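Local coordinates for protein Cas13d (uncultured Ruminococcus sp, PDB 6IV9) that binds a CRISPR RNA and, through its two HEPN domains, probably matures that guide and cleaves target RNA as a CRISPR effector nuclease, at residues S214-Y219 / I310-Y314. The protein carries 2 engineered substitutions. Residues are numbered along the deposited sequence.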
loop_
_atom_site.group_PDB
_atom_site.type_symbol
_atom_site.label_atom_id
_atom_site.label_comp_id
_atom_site.label_asym_id
_atom_site.label_seq_id
_atom_site.Cartn_x
_atom_site.Cartn_y
_atom_site.Cartn_z
ATOM N N SER A 214 10.144 16.379 16.693
ATOM C CA SER A 214 10.863 15.230 17.255
ATOM C C SER A 214 9.928 14.546 18.236
ATOM O O SER A 214 9.381 15.240 19.085
ATOM C CB SER A 214 12.131 15.642 17.908
ATOM O OG SER A 214 12.687 14.536 18.578
ATOM N N ALA A 215 9.878 13.215 18.197
ATOM C CA ALA A 215 9.041 12.419 19.120
ATOM C C ALA A 215 9.655 12.461 20.520
ATOM O O ALA A 215 9.049 11.972 21.430
ATOM C CB ALA A 215 8.877 11.010 18.634
ATOM N N ARG A 216 10.852 13.013 20.637
ATOM C CA ARG A 216 11.561 13.108 21.931
ATOM C C ARG A 216 11.144 14.389 22.653
ATOM O O ARG A 216 11.586 14.602 23.769
ATOM C CB ARG A 216 13.069 12.989 21.719
ATOM C CG ARG A 216 13.526 11.554 21.513
ATOM C CD ARG A 216 14.943 11.379 21.033
ATOM N NE ARG A 216 15.138 11.995 19.736
ATOM C CZ ARG A 216 14.426 11.726 18.651
ATOM N NH1 ARG A 216 13.502 10.785 18.677
ATOM N NH2 ARG A 216 14.637 12.407 17.545
ATOM N N ASN A 217 10.312 15.201 22.011
ATOM C CA ASN A 217 9.773 16.418 22.657
ATOM C C ASN A 217 8.307 16.184 23.006
ATOM O O ASN A 217 7.546 15.762 22.152
ATOM C CB ASN A 217 9.823 17.644 21.753
ATOM C CG ASN A 217 11.227 18.118 21.487
ATOM O OD1 ASN A 217 12.102 17.931 22.313
ATOM N ND2 ASN A 217 11.442 18.704 20.330
ATOM N N THR A 218 7.938 16.469 24.246
ATOM C CA THR A 218 6.522 16.377 24.657
ATOM C C THR A 218 5.774 17.579 24.080
ATOM O O THR A 218 6.404 18.506 23.615
ATOM C CB THR A 218 6.353 16.466 26.175
ATOM O OG1 THR A 218 6.825 17.755 26.539
ATOM C CG2 THR A 218 7.093 15.385 26.926
ATOM N N TYR A 219 4.454 17.568 24.182
ATOM C CA TYR A 219 3.639 18.688 23.659
ATOM C C TYR A 219 4.019 19.970 24.406
ATOM O O TYR A 219 4.078 21.011 23.811
ATOM C CB TYR A 219 2.157 18.345 23.748
ATOM C CG TYR A 219 1.218 19.375 23.182
ATOM C CD1 TYR A 219 1.166 19.635 21.829
ATOM C CD2 TYR A 219 0.380 20.097 24.005
ATOM C CE1 TYR A 219 0.308 20.578 21.307
ATOM C CE2 TYR A 219 -0.482 21.048 23.500
ATOM C CZ TYR A 219 -0.528 21.284 22.144
ATOM O OH TYR A 219 -1.380 22.206 21.641
ATOM N N ILE A 310 9.566 6.563 24.289
ATOM C CA ILE A 310 9.255 8.021 24.347
ATOM C C ILE A 310 8.259 8.294 25.473
ATOM O O ILE A 310 7.793 7.359 26.081
ATOM C CB ILE A 310 8.764 8.578 22.998
ATOM C CG1 ILE A 310 7.569 7.797 22.457
ATOM C CG2 ILE A 310 9.903 8.647 22.004
ATOM C CD1 ILE A 310 6.923 8.426 21.260
ATOM N N ASP A 311 7.915 9.558 25.669
ATOM C CA ASP A 311 7.040 9.931 26.801
ATOM C C ASP A 311 5.729 9.167 26.693
ATOM O O ASP A 311 5.209 9.053 25.614
ATOM C CB ASP A 311 6.738 11.425 26.812
ATOM C CG ASP A 311 6.112 11.880 28.110
ATOM O OD1 ASP A 311 4.917 11.690 28.287
ATOM O OD2 ASP A 311 6.844 12.400 28.928
ATOM N N PRO A 312 5.123 8.748 27.817
ATOM C CA PRO A 312 3.888 7.981 27.816
ATOM C C PRO A 312 2.700 8.725 27.192
ATOM O O PRO A 312 1.760 8.107 26.826
ATOM C CB PRO A 312 3.580 7.738 29.295
ATOM C CG PRO A 312 4.878 7.979 30.003
ATOM C CD PRO A 312 5.618 8.983 29.160
ATOM N N GLU A 313 2.791 10.044 27.079
ATOM C CA GLU A 313 1.683 10.837 26.492
ATOM C C GLU A 313 1.456 10.396 25.035
ATOM O O GLU A 313 0.345 10.407 24.591
ATOM C CB GLU A 313 1.909 12.335 26.681
ATOM C CG GLU A 313 3.062 12.915 25.891
ATOM C CD GLU A 313 3.138 14.428 25.955
ATOM O OE1 GLU A 313 2.972 14.955 27.037
ATOM O OE2 GLU A 313 3.351 15.048 24.941
ATOM N N TYR A 314 2.517 10.042 24.330
ATOM C CA TYR A 314 2.375 9.587 22.927
ATOM C C TYR A 314 1.564 8.300 22.885
ATOM O O TYR A 314 0.721 8.157 22.053
ATOM C CB TYR A 314 3.745 9.342 22.311
ATOM C CG TYR A 314 4.467 10.580 21.874
ATOM C CD1 TYR A 314 5.201 11.333 22.763
ATOM C CD2 TYR A 314 4.414 11.000 20.566
ATOM C CE1 TYR A 314 5.873 12.470 22.359
ATOM C CE2 TYR A 314 5.083 12.128 20.142
ATOM C CZ TYR A 314 5.813 12.872 21.043
ATOM O OH TYR A 314 6.466 13.967 20.598
HETATM O O HOH W 1 9.078 11.776 24.272
#
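Two helix N-termini meet here, and a side chain from the first turn of one, Glu313, reaches across to the first turn of the other: Tyr219 N donates to Glu313 OE2 at 2.9 Å. Each helix also has its own N-cap. Asp311 OD1 accepts from Glu313 N at 2.9 Å, while Thr218 OG1 caps Val221 N, so the bond from Glu313 supplements the capping of helix 219-223. His279 of helix 267-291 also hydrogen-bonds Glu313 OE2.

Beside this carboxylate, the buried Tyr314 ring runs along the type I turn Ser214-Asn217, and its hydroxyl donates to Asn217 O over a short 2.6 Å. Tyr278 OH of helix 267-291 is hydrogen-bonded to the same oxygen, so two tyrosine hydroxyls meet one carbonyl. Ala215 packs next to the ring, with CB 4.2 Å from Tyr314 CE2 and 4.2 Å from Ile310 CD1. A water donates to Ala215 O (2.8 Å) and accepts from Asp311 N (2.9 Å). Within the turn, Arg216 N donates to Ser214 OG at 3.2 Å, forming an ST turn.

The arrangement is structural packing of two neighbouring helix N-termini against helix 267-291, with Thr218 as N-cap of helix 219-223 after a type I turn and Asp311 as N-cap of helix 312-330.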